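Local coordinates for protein chitooligosaccharide oxidase (Gibberella zeae, PDB 6Y0R) that oxidises the C1 hydroxyl of chitooligosaccharides to the corresponding lactones with a covalently bound FAD, reducing molecular oxygen to hydrogen peroxide, at residues K47-T51 with M109-R114; I128-L134 with C154-G160; H162-G166 with T178-M182. All coordinates share one frame. Residues are numbered along the deposited sequence.

Contact 1: residues K47-T51 with M109-R114; sequences KEDGT and MIELDR
This is a polar helix-to-strand contact on the mixed sheet of the FAD-binding domain, where a salt-bridge network ties helix 44-50 to strand 108-111, which lies between strands 63-65 and 87-90, and to the turn that follows it. The closest CA pair is Asp49 with Glu111, 6.9 Å apart. Asp49, chi1 m, directs its carboxylate at Arg114 in a two-pronged bridge: Arg114 NH2 donates to Asp49 OD1 at 2.9 Å (165°) and Arg114 NH1 to Asp49 OD2 at 3.2 Å. The guanidinium gets there by m chi1 and chi2, and its NH2 also meets Asp113 OD1 at 2.8 Å. Glu48 OE2 adds a long bridge to Arg114 NH1, 3.8 Å, out of the guanidinium plane. Glu111 OE1 lies 3.4 Å from Asp49 O, two acceptors; Lys90 answers both, with a salt bridge to Glu111 OE1 and a hydrogen bond to Asp49 O. Met109 (t, t, p) brings CE to 3.5 Å from Asp49 O. A water bridges Asp49 OD1 (2.6 Å) and Asp113 OD2 (2.7 Å).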
loop_
_atom_site.group_PDB
_atom_site.type_symbol
_atom_site.label_atom_id
_atom_site.label_comp_id
_atom_site.label_asym_id
_atom_site.label_seq_id
_atom_site.Cartn_x
_atom_site.Cartn_y
_atom_site.Cartn_z
ATOM N N LYS A 47 14.507 -18.118 9.154
ATOM C CA LYS A 47 14.127 -18.205 7.719
ATOM C C LYS A 47 12.631 -17.908 7.570
ATOM O O LYS A 47 12.264 -17.204 6.617
ATOM C CB LYS A 47 14.492 -19.559 7.121
ATOM C CG LYS A 47 15.992 -19.803 7.085
ATOM C CD LYS A 47 16.444 -20.683 5.945
ATOM C CE LYS A 47 17.942 -20.907 5.966
ATOM N NZ LYS A 47 18.266 -22.351 6.049
ATOM N N GLU A 48 11.806 -18.419 8.471
ATOM C CA GLU A 48 10.334 -18.207 8.420
ATOM C C GLU A 48 9.995 -16.699 8.527
ATOM O O GLU A 48 9.153 -16.211 7.751
ATOM C CB GLU A 48 9.714 -19.055 9.529
ATOM C CG GLU A 48 8.222 -18.931 9.627
ATOM C CD GLU A 48 7.594 -19.864 10.636
ATOM O OE1 GLU A 48 7.003 -20.850 10.204
ATOM O OE2 GLU A 48 7.712 -19.600 11.846
ATOM N N ASP A 49 10.617 -15.971 9.452
ATOM C CA ASP A 49 10.313 -14.532 9.691
ATOM C C ASP A 49 11.233 -13.622 8.871
ATOM O O ASP A 49 10.891 -12.434 8.708
ATOM C CB ASP A 49 10.437 -14.213 11.180
ATOM C CG ASP A 49 9.481 -15.046 12.016
ATOM O OD1 ASP A 49 8.342 -15.277 11.544
ATOM O OD2 ASP A 49 9.868 -15.429 13.155
ATOM N N GLY A 50 12.378 -14.126 8.411
ATOM C CA GLY A 50 13.508 -13.298 7.963
ATOM C C GLY A 50 13.774 -13.418 6.485
ATOM O O GLY A 50 14.846 -12.974 6.049
ATOM N N THR A 51 12.836 -13.985 5.711
ATOM C CA THR A 51 12.950 -14.078 4.246
ATOM C C THR A 51 12.017 -13.030 3.649
ATOM O O THR A 51 10.794 -13.173 3.801
ATOM C CB THR A 51 12.627 -15.462 3.695
ATOM O OG1 THR A 51 13.496 -16.389 4.360
ATOM C CG2 THR A 51 12.854 -15.519 2.205
ATOM N N MET A 109 14.838 -6.192 13.826
ATOM C CA MET A 109 13.509 -6.331 13.187
ATOM C C MET A 109 12.481 -6.882 14.197
ATOM O O MET A 109 12.750 -7.906 14.902
ATOM C CB MET A 109 13.557 -7.182 11.920
ATOM C CG MET A 109 12.220 -7.171 11.144
ATOM S SD MET A 109 12.379 -8.011 9.582
ATOM C CE MET A 109 12.426 -9.711 10.175
ATOM N N ILE A 110 11.378 -6.189 14.325
ATOM C CA ILE A 110 10.281 -6.588 15.247
ATOM C C ILE A 110 9.194 -7.179 14.356
ATOM O O ILE A 110 8.478 -6.399 13.660
ATOM C CB ILE A 110 9.840 -5.443 16.156
ATOM C CG1 ILE A 110 11.043 -4.887 16.957
ATOM C CG2 ILE A 110 8.718 -5.905 17.070
ATOM C CD1 ILE A 110 10.722 -3.757 17.870
ATOM N N GLU A 111 9.147 -8.516 14.349
ATOM C CA GLU A 111 8.145 -9.308 13.594
ATOM C C GLU A 111 6.820 -9.218 14.348
ATOM O O GLU A 111 6.764 -9.597 15.530
ATOM C CB GLU A 111 8.626 -10.748 13.439
ATOM C CG GLU A 111 7.582 -11.652 12.818
ATOM C CD GLU A 111 7.295 -11.274 11.365
ATOM O OE1 GLU A 111 8.273 -11.180 10.558
ATOM O OE2 GLU A 111 6.117 -10.977 11.077
ATOM N N LEU A 112 5.748 -8.740 13.727
ATOM C CA LEU A 112 4.446 -8.530 14.427
ATOM C C LEU A 112 3.378 -9.562 14.006
ATOM O O LEU A 112 2.266 -9.444 14.506
ATOM C CB LEU A 112 3.920 -7.108 14.198
ATOM C CG LEU A 112 4.832 -5.995 14.710
ATOM C CD1 LEU A 112 4.383 -4.634 14.228
ATOM C CD2 LEU A 112 4.911 -6.043 16.237
ATOM N N ASP A 113 3.669 -10.474 13.099
ATOM C CA ASP A 113 2.598 -11.320 12.501
ATOM C C ASP A 113 2.094 -12.393 13.490
ATOM O O ASP A 113 1.104 -13.053 13.111
ATOM C CB ASP A 113 2.949 -11.925 11.143
ATOM C CG ASP A 113 3.992 -13.024 11.083
ATOM O OD1 ASP A 113 4.435 -13.493 12.175
ATOM O OD2 ASP A 113 4.398 -13.390 9.942
ATOM N N ARG A 114 2.641 -12.507 14.709
ATOM C CA ARG A 114 1.997 -13.356 15.758
ATOM C C ARG A 114 0.822 -12.614 16.399
ATOM O O ARG A 114 0.029 -13.235 17.148
ATOM C CB ARG A 114 3.007 -13.777 16.832
ATOM C CG ARG A 114 4.284 -14.419 16.342
ATOM C CD ARG A 114 4.135 -15.598 15.409
ATOM N NE ARG A 114 5.356 -16.378 15.320
ATOM C CZ ARG A 114 6.322 -16.171 14.439
ATOM N NH1 ARG A 114 7.402 -16.924 14.466
ATOM N NH2 ARG A 114 6.226 -15.206 13.526
HETATM O O HOH W 1 6.399 -15.154 9.773
#

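Contact 2: residues I128-L134 with C154-G160; sequences IQPGARL and CPGVGLG. With FAD (flavin-adenine dinucleotide), chain B.
Leu134, in the m,t rotamer, overlaps Val157 and Leu159, with Leu134 CD1 3.7 Å from Val157 CB and Leu134 CD2 4.1 Å from Leu159 CD1. It starts helix 134-145, and the contact pairs two loop-to-helix junctions in the FAD-binding PCMH-type domain. Each loop holds a type I turn, Gln129 to Ala132 and Cys154 to Val157, followed by an N-cap residue, Arg133 or Gly158; the two N-caps form a single beta bridge, CA atoms 4.2 Å apart. Backbone hydrogen bonds run both ways: Leu134 N to Val157 O (2.8 Å), Leu159 N to Ala132 O (2.9 Å) and Gly160 N to Pro130 O (3.0 Å). On the apolar side, Leu159 (t,p) sets CD2 3.5 Å from Ile128 CG2 and reaches Leu222 and Phe224 of strand 218-228. Arg133 extends m,t,t so that NH2 donates to Gly156 O at 2.7 Å, while its NH1 bridges Asp113 and Tyr333 supplies a cation-pi partner.

The paired loops line the cofactor. Gly158 N donates to FAD O2P at 2.9 Å, at the start of helix 159-165, and Pro130 CG lies 3.5 Å from FAD N6A. Gly158 and Gly160 leave no room for a side chain: an ideal CB on Gly158 would come within 2.5 Å of FAD O1P, and one on Gly160 within 3.0 Å of Pro130 CB. At the flavin end, Cys154 supplies the cysteinyl half of the bicovalent FAD linkage, its SG covalently bonded to FAD C6 at 1.7 Å.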
loop_
_atom_site.group_PDB
_atom_site.type_symbol
_atom_site.label_atom_id
_atom_site.label_comp_id
_atom_site.label_asym_id
_atom_site.label_seq_id
_atom_site.Cartn_x
_atom_site.Cartn_y
_atom_site.Cartn_z
ATOM N N ILE A 128 -7.670 -3.345 15.863
ATOM C CA ILE A 128 -6.969 -4.374 15.070
ATOM C C ILE A 128 -5.471 -4.256 15.300
ATOM O O ILE A 128 -4.940 -3.135 15.230
ATOM C CB ILE A 128 -7.331 -4.248 13.592
ATOM C CG1 ILE A 128 -8.848 -4.108 13.418
ATOM C CG2 ILE A 128 -6.729 -5.410 12.835
ATOM C CD1 ILE A 128 -9.293 -3.916 11.973
ATOM N N GLN A 129 -4.845 -5.379 15.556
ATOM C CA GLN A 129 -3.376 -5.470 15.627
ATOM C C GLN A 129 -2.827 -5.371 14.216
ATOM O O GLN A 129 -3.397 -5.921 13.282
ATOM C CB GLN A 129 -2.945 -6.725 16.374
ATOM C CG GLN A 129 -3.377 -6.652 17.851
ATOM C CD GLN A 129 -2.895 -7.836 18.661
ATOM O OE1 GLN A 129 -2.886 -8.988 18.213
ATOM N NE2 GLN A 129 -2.346 -7.543 19.838
ATOM N N PRO A 130 -1.723 -4.641 14.003
ATOM C CA PRO A 130 -1.223 -4.430 12.635
ATOM C C PRO A 130 -0.681 -5.685 11.945
ATOM O O PRO A 130 -0.606 -5.698 10.728
ATOM C CB PRO A 130 -0.070 -3.428 12.818
ATOM C CG PRO A 130 0.360 -3.646 14.260
ATOM C CD PRO A 130 -0.920 -3.959 15.025
ATOM N N GLY A 131 -0.307 -6.708 12.707
ATOM C CA GLY A 131 0.110 -8.005 12.169
ATOM C C GLY A 131 -1.048 -8.808 11.554
ATOM O O GLY A 131 -0.758 -9.783 10.915
ATOM N N ALA A 132 -2.286 -8.357 11.677
ATOM C CA ALA A 132 -3.426 -8.982 10.985
ATOM C C ALA A 132 -3.272 -8.740 9.474
ATOM O O ALA A 132 -3.197 -7.559 9.060
ATOM C CB ALA A 132 -4.711 -8.399 11.474
ATOM N N ARG A 133 -3.330 -9.798 8.665
ATOM C CA ARG A 133 -3.313 -9.633 7.191
ATOM C C ARG A 133 -4.706 -9.239 6.699
ATOM O O ARG A 133 -5.696 -9.530 7.389
ATOM C CB ARG A 133 -2.766 -10.896 6.546
ATOM C CG ARG A 133 -1.351 -11.219 6.992
ATOM C CD ARG A 133 -0.833 -12.530 6.426
ATOM N NE ARG A 133 0.424 -12.883 7.029
ATOM C CZ ARG A 133 1.612 -12.404 6.656
ATOM N NH1 ARG A 133 2.715 -12.694 7.350
ATOM N NH2 ARG A 133 1.670 -11.632 5.589
ATOM N N LEU A 134 -4.774 -8.550 5.559
ATOM C CA LEU A 134 -6.033 -7.932 5.084
ATOM C C LEU A 134 -7.115 -9.014 4.957
ATOM O O LEU A 134 -8.267 -8.716 5.226
ATOM C CB LEU A 134 -5.823 -7.238 3.746
ATOM C CG LEU A 134 -4.859 -6.076 3.766
ATOM C CD1 LEU A 134 -4.809 -5.459 2.394
ATOM C CD2 LEU A 134 -5.241 -5.049 4.803
ATOM N N CYS A 154 -4.604 -7.334 -1.970
ATOM C CA CYS A 154 -4.002 -8.699 -1.649
ATOM C C CYS A 154 -4.305 -9.353 -0.259
ATOM O O CYS A 154 -3.977 -8.722 0.719
ATOM C CB CYS A 154 -2.550 -8.398 -1.851
ATOM S SG CYS A 154 -2.329 -7.985 -3.586
ATOM N N PRO A 155 -4.873 -10.595 0.003
ATOM C CA PRO A 155 -5.230 -11.006 1.373
ATOM C C PRO A 155 -4.055 -11.217 2.351
ATOM O O PRO A 155 -4.240 -11.132 3.601
ATOM C CB PRO A 155 -5.961 -12.355 1.249
ATOM C CG PRO A 155 -5.537 -12.848 -0.119
ATOM C CD PRO A 155 -5.297 -11.614 -0.969
ATOM N N GLY A 156 -2.855 -11.365 1.785
ATOM C CA GLY A 156 -1.635 -11.604 2.574
ATOM C C GLY A 156 -0.995 -10.332 3.071
ATOM O O GLY A 156 -0.050 -10.413 3.855
ATOM N N VAL A 157 -1.423 -9.181 2.566
ATOM C CA VAL A 157 -0.808 -7.885 2.940
ATOM C C VAL A 157 -1.068 -7.624 4.417
ATOM O O VAL A 157 -2.157 -7.873 4.920
ATOM C CB VAL A 157 -1.352 -6.754 2.055
ATOM C CG1 VAL A 157 -1.105 -5.380 2.650
ATOM C CG2 VAL A 157 -0.798 -6.881 0.668
ATOM N N GLY A 158 -0.067 -7.100 5.118
ATOM C CA GLY A 158 -0.293 -6.729 6.514
ATOM C C GLY A 158 -1.095 -5.454 6.625
ATOM O O GLY A 158 -0.811 -4.510 5.891
ATOM N N LEU A 159 -1.926 -5.365 7.584
ATOM C CA LEU A 159 -2.671 -4.104 7.742
ATOM C C LEU A 159 -1.702 -3.046 8.281
ATOM O O LEU A 159 -1.820 -1.870 7.875
ATOM C CB LEU A 159 -3.774 -4.353 8.766
ATOM C CG LEU A 159 -4.679 -3.216 9.198
ATOM C CD1 LEU A 159 -5.519 -2.647 8.069
ATOM C CD2 LEU A 159 -5.282 -3.255 10.558
ATOM N N GLY A 160 -0.740 -3.308 8.999
ATOM C CA GLY A 160 0.251 -2.317 9.461
ATOM C C GLY A 160 0.855 -1.522 8.323
ATOM O O GLY A 160 0.615 -0.288 8.258
HETATM P PA FAD B . 5.827 -4.627 5.744
HETATM O O1A FAD B . 6.927 -4.943 4.814
HETATM O O2A FAD B . 5.649 -5.418 6.977
HETATM O O5B FAD B . 5.884 -3.094 6.173
HETATM C C5B FAD B . 5.783 -2.034 5.221
HETATM C C4B FAD B . 6.343 -0.760 5.827
HETATM O O4B FAD B . 5.535 -0.372 6.967
HETATM C C3B FAD B . 7.779 -0.814 6.388
HETATM O O3B FAD B . 8.387 0.484 6.358
HETATM C C2B FAD B . 7.546 -1.232 7.833
HETATM O O2B FAD B . 8.637 -0.955 8.715
HETATM C C1B FAD B . 6.309 -0.441 8.159
HETATM N N9A FAD B . 5.482 -1.012 9.211
HETATM C C8A FAD B . 4.769 -2.180 9.133
HETATM N N7A FAD B . 4.110 -2.446 10.253
HETATM C C5A FAD B . 4.425 -1.392 11.103
HETATM C C6A FAD B . 4.051 -1.099 12.428
HETATM N N6A FAD B . 3.208 -1.880 13.108
HETATM N N1A FAD B . 4.563 0.019 13.015
HETATM C C2A FAD B . 5.423 0.759 12.288
HETATM N N3A FAD B . 5.828 0.594 11.024
HETATM C C4A FAD B . 5.293 -0.514 10.477
HETATM N N1 FAD B . -1.307 -1.720 -1.785
HETATM C C2 FAD B . -2.471 -1.081 -1.975
HETATM O O2 FAD B . -2.627 0.129 -1.572
HETATM N N3 FAD B . -3.511 -1.738 -2.569
HETATM C C4 FAD B . -3.438 -3.050 -3.009
HETATM O O4 FAD B . -4.426 -3.595 -3.529
HETATM C C4X FAD B . -2.224 -3.750 -2.810
HETATM N N5 FAD B . -2.138 -5.033 -3.170
HETATM C C5X FAD B . -0.989 -5.717 -2.837
HETATM C C6 FAD B . -0.898 -7.102 -3.138
HETATM C C7 FAD B . 0.249 -7.820 -2.840
HETATM C C7M FAD B . 0.352 -9.291 -3.190
HETATM C C8 FAD B . 1.351 -7.162 -2.153
HETATM C C8M FAD B . 2.589 -7.899 -1.683
HETATM C C9 FAD B . 1.256 -5.777 -1.904
HETATM C C9A FAD B . 0.108 -5.046 -2.240
HETATM N N10 FAD B . 0.014 -3.676 -1.942
HETATM C C10 FAD B . -1.177 -2.981 -2.186
HETATM C "C1'" FAD B . 1.132 -2.935 -1.351
HETATM C "C2'" FAD B . 1.029 -2.898 0.176
HETATM O "O2'" FAD B . 0.040 -1.955 0.594
HETATM C "C3'" FAD B . 2.380 -2.513 0.720
HETATM O "O3'" FAD B . 3.297 -3.539 0.275
HETATM C "C4'" FAD B . 2.326 -2.413 2.246
HETATM O "O4'" FAD B . 3.313 -1.495 2.750
HETATM C "C5'" FAD B . 2.536 -3.777 2.839
HETATM O "O5'" FAD B . 2.298 -3.766 4.259
HETATM P P FAD B . 2.911 -4.956 5.108
HETATM O O1P FAD B . 2.535 -4.756 6.529
HETATM O O2P FAD B . 2.622 -6.278 4.499
HETATM O O3P FAD B . 4.493 -4.725 4.844
#

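Contact 3: residues H162-G166 with T178-M182; sequences HALHG and TLDLM. With FAD (flavin-adenine dinucleotide), chain B.
Helix 159-165 packs on the 3-10 turn 178-181, and the buried contact joins the cofactor-lining helix of the FAD-binding domain to the start of strand 182-188. Ala163 and Leu179 have the closest CA atoms, 5.2 Å apart. The backbone of Leu179 sets its CB 3.4 Å from Ala163 O; p for chi1 and chi2 then brings its CD2 to 4.1 Å from His165 C. Thr178 (chi1 m) points toward the helix, with CG2 4.0 Å from Ala163 CB; its hydroxyl OG1 is hydrogen-bonded to Ala150 O. Met182, extended t,t before an m chi3, lays CE 4.2 Å from Ala163 CB and packs onward against Phe206 and Ile209 of helix 203-212.

A backbone hydrogen bond runs from Leu179 N to Gly166 O at 3.2 Å (146°). Gly166 leaves the helix at phi 153° and psi -97°, where a CB would be jammed against the preceding carbonyl oxygen. Away from the turn, His165 (chi1 m, chi2 -85°) presents its ring edge to the cofactor, and NE2 donates to FAD O4B at 3.3 Å. Leu164, m,t, puts CD1 3.7 Å from FAD C4A of the adenine. The chemistry is thus divided: apolar packing and a backbone hydrogen bond hold the turn to the helix, while His165 and Leu164 from the same helix serve the ribose and adenine of FAD.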
loop_
_atom_site.group_PDB
_atom_site.type_symbol
_atom_site.label_atom_id
_atom_site.label_comp_id
_atom_site.label_asym_id
_atom_site.label_seq_id
_atom_site.Cartn_x
_atom_site.Cartn_y
_atom_site.Cartn_z
ATOM N N HIS A 162 0.125 -1.388 5.235
ATOM C CA HIS A 162 -0.892 -0.911 4.278
ATOM C C HIS A 162 -1.508 0.385 4.771
ATOM O O HIS A 162 -1.514 1.374 4.049
ATOM C CB HIS A 162 -1.975 -2.011 4.174
ATOM C CG HIS A 162 -2.869 -1.889 2.994
ATOM N ND1 HIS A 162 -4.243 -1.706 3.091
ATOM C CD2 HIS A 162 -2.578 -2.016 1.690
ATOM C CE1 HIS A 162 -4.731 -1.738 1.846
ATOM N NE2 HIS A 162 -3.745 -1.929 0.985
ATOM N N ALA A 163 -2.048 0.361 5.998
ATOM C CA ALA A 163 -2.796 1.511 6.558
ATOM C C ALA A 163 -1.851 2.651 6.935
ATOM O O ALA A 163 -2.295 3.793 6.858
ATOM C CB ALA A 163 -3.589 1.111 7.778
ATOM N N LEU A 164 -0.619 2.373 7.320
ATOM C CA LEU A 164 0.312 3.455 7.748
ATOM C C LEU A 164 0.787 4.280 6.556
ATOM O O LEU A 164 1.396 5.356 6.776
ATOM C CB LEU A 164 1.451 2.827 8.545
ATOM C CG LEU A 164 1.047 2.235 9.903
ATOM C CD1 LEU A 164 2.216 1.494 10.517
ATOM C CD2 LEU A 164 0.451 3.264 10.841
ATOM N N HIS A 165 0.573 3.809 5.325
ATOM C CA HIS A 165 0.980 4.570 4.112
ATOM C C HIS A 165 -0.200 4.888 3.207
ATOM O O HIS A 165 0.040 5.591 2.192
ATOM C CB HIS A 165 2.039 3.777 3.336
ATOM C CG HIS A 165 3.175 3.411 4.229
ATOM N ND1 HIS A 165 4.233 4.236 4.493
ATOM C CD2 HIS A 165 3.359 2.301 4.970
ATOM C CE1 HIS A 165 5.079 3.630 5.329
ATOM N NE2 HIS A 165 4.480 2.451 5.709
ATOM N N GLY A 166 -1.400 4.374 3.476
ATOM C CA GLY A 166 -2.545 4.735 2.638
ATOM C C GLY A 166 -3.561 3.616 2.658
ATOM O O GLY A 166 -4.289 3.471 3.681
ATOM N N THR A 178 -7.472 3.251 3.463
ATOM C CA THR A 178 -7.649 2.554 4.746
ATOM C C THR A 178 -7.491 3.591 5.862
ATOM O O THR A 178 -8.257 3.594 6.847
ATOM C CB THR A 178 -6.705 1.365 4.919
ATOM O OG1 THR A 178 -6.675 0.598 3.747
ATOM C CG2 THR A 178 -7.119 0.460 6.050
ATOM N N LEU A 179 -6.504 4.467 5.749
ATOM C CA LEU A 179 -6.217 5.401 6.865
ATOM C C LEU A 179 -7.296 6.472 7.027
ATOM O O LEU A 179 -7.318 7.111 8.098
ATOM C CB LEU A 179 -4.828 6.023 6.703
ATOM C CG LEU A 179 -4.532 6.762 5.405
ATOM C CD1 LEU A 179 -5.244 8.106 5.350
ATOM C CD2 LEU A 179 -3.025 6.964 5.283
ATOM N N ASP A 180 -8.198 6.633 6.058
ATOM C CA ASP A 180 -9.299 7.638 6.144
ATOM C C ASP A 180 -10.323 7.179 7.174
ATOM O O ASP A 180 -11.098 8.059 7.628
ATOM C CB ASP A 180 -9.860 8.003 4.780
ATOM C CG ASP A 180 -8.858 8.815 3.937
ATOM O OD1 ASP A 180 -8.247 9.763 4.510
ATOM O OD2 ASP A 180 -8.721 8.539 2.711
ATOM N N LEU A 181 -10.343 5.913 7.576
ATOM C CA LEU A 181 -11.342 5.500 8.604
ATOM C C LEU A 181 -10.655 5.235 9.931
ATOM O O LEU A 181 -11.300 4.761 10.870
ATOM C CB LEU A 181 -12.092 4.271 8.091
ATOM C CG LEU A 181 -13.102 4.573 6.971
ATOM C CD1 LEU A 181 -13.829 3.313 6.540
ATOM C CD2 LEU A 181 -14.088 5.642 7.388
ATOM N N MET A 182 -9.361 5.522 10.030
ATOM C CA MET A 182 -8.628 5.388 11.284
ATOM C C MET A 182 -9.096 6.488 12.243
ATOM O O MET A 182 -9.160 7.670 11.838
ATOM C CB MET A 182 -7.114 5.476 11.045
ATOM C CG MET A 182 -6.280 4.981 12.204
ATOM S SD MET A 182 -4.465 5.193 11.905
ATOM C CE MET A 182 -4.406 4.391 10.312
HETATM P PA FAD B . 5.827 -4.627 5.744
HETATM O O1A FAD B . 6.927 -4.943 4.814
HETATM O O2A FAD B . 5.649 -5.418 6.977
HETATM O O5B FAD B . 5.884 -3.094 6.173
HETATM C C5B FAD B . 5.783 -2.034 5.221
HETATM C C4B FAD B . 6.343 -0.760 5.827
HETATM O O4B FAD B . 5.535 -0.372 6.967
HETATM C C3B FAD B . 7.779 -0.814 6.388
HETATM O O3B FAD B . 8.387 0.484 6.358
HETATM C C2B FAD B . 7.546 -1.232 7.833
HETATM O O2B FAD B . 8.637 -0.955 8.715
HETATM C C1B FAD B . 6.309 -0.441 8.159
HETATM N N9A FAD B . 5.482 -1.012 9.211
HETATM C C8A FAD B . 4.769 -2.180 9.133
HETATM N N7A FAD B . 4.110 -2.446 10.253
HETATM C C5A FAD B . 4.425 -1.392 11.103
HETATM C C6A FAD B . 4.051 -1.099 12.428
HETATM N N6A FAD B . 3.208 -1.880 13.108
HETATM N N1A FAD B . 4.563 0.019 13.015
HETATM C C2A FAD B . 5.423 0.759 12.288
HETATM N N3A FAD B . 5.828 0.594 11.024
HETATM C C4A FAD B . 5.293 -0.514 10.477
HETATM N N1 FAD B . -1.307 -1.720 -1.785
HETATM C C2 FAD B . -2.471 -1.081 -1.975
HETATM O O2 FAD B . -2.627 0.129 -1.572
HETATM N N3 FAD B . -3.511 -1.738 -2.569
HETATM C C4 FAD B . -3.438 -3.050 -3.009
HETATM O O4 FAD B . -4.426 -3.595 -3.529
HETATM C C4X FAD B . -2.224 -3.750 -2.810
HETATM N N5 FAD B . -2.138 -5.033 -3.170
HETATM C C5X FAD B . -0.989 -5.717 -2.837
HETATM C C6 FAD B . -0.898 -7.102 -3.138
HETATM C C7 FAD B . 0.249 -7.820 -2.840
HETATM C C7M FAD B . 0.352 -9.291 -3.190
HETATM C C8 FAD B . 1.351 -7.162 -2.153
HETATM C C8M FAD B . 2.589 -7.899 -1.683
HETATM C C9 FAD B . 1.256 -5.777 -1.904
HETATM C C9A FAD B . 0.108 -5.046 -2.240
HETATM N N10 FAD B . 0.014 -3.676 -1.942
HETATM C C10 FAD B . -1.177 -2.981 -2.186
HETATM C "C1'" FAD B . 1.132 -2.935 -1.351
HETATM C "C2'" FAD B . 1.029 -2.898 0.176
HETATM O "O2'" FAD B . 0.040 -1.955 0.594
HETATM C "C3'" FAD B . 2.380 -2.513 0.720
HETATM O "O3'" FAD B . 3.297 -3.539 0.275
HETATM C "C4'" FAD B . 2.326 -2.413 2.246
HETATM O "O4'" FAD B . 3.313 -1.495 2.750
HETATM C "C5'" FAD B . 2.536 -3.777 2.839
HETATM O "O5'" FAD B . 2.298 -3.766 4.259
HETATM P P FAD B . 2.911 -4.956 5.108
HETATM O O1P FAD B . 2.535 -4.756 6.529
HETATM O O2P FAD B . 2.622 -6.278 4.499
HETATM O O3P FAD B . 4.493 -4.725 4.844
#

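How the contacts relate
Along the chain the three contacts follow in series. Contact 1 is peripheral, its centre about 19 Å from that of the chain, against about 11 and 9 Å for contacts 2 and 3. Contacts 1 and 2 have centres about 13 Å apart and are joined by the salt bridge Asp113 OD2 to Arg133 NH1, 3.2 Å. Contacts 2 and 3, centres about 11 Å apart, share helix 159-165 and touch where Leu159 CD1 meets Thr178 CG2 at 4.0 Å. Contacts 1 and 3 do not touch. Together they run from the four-stranded mixed sheet to the six-stranded antiparallel sheet; FAD is bound by contacts 2 and 3 and also touched by Leu112 of contact 1.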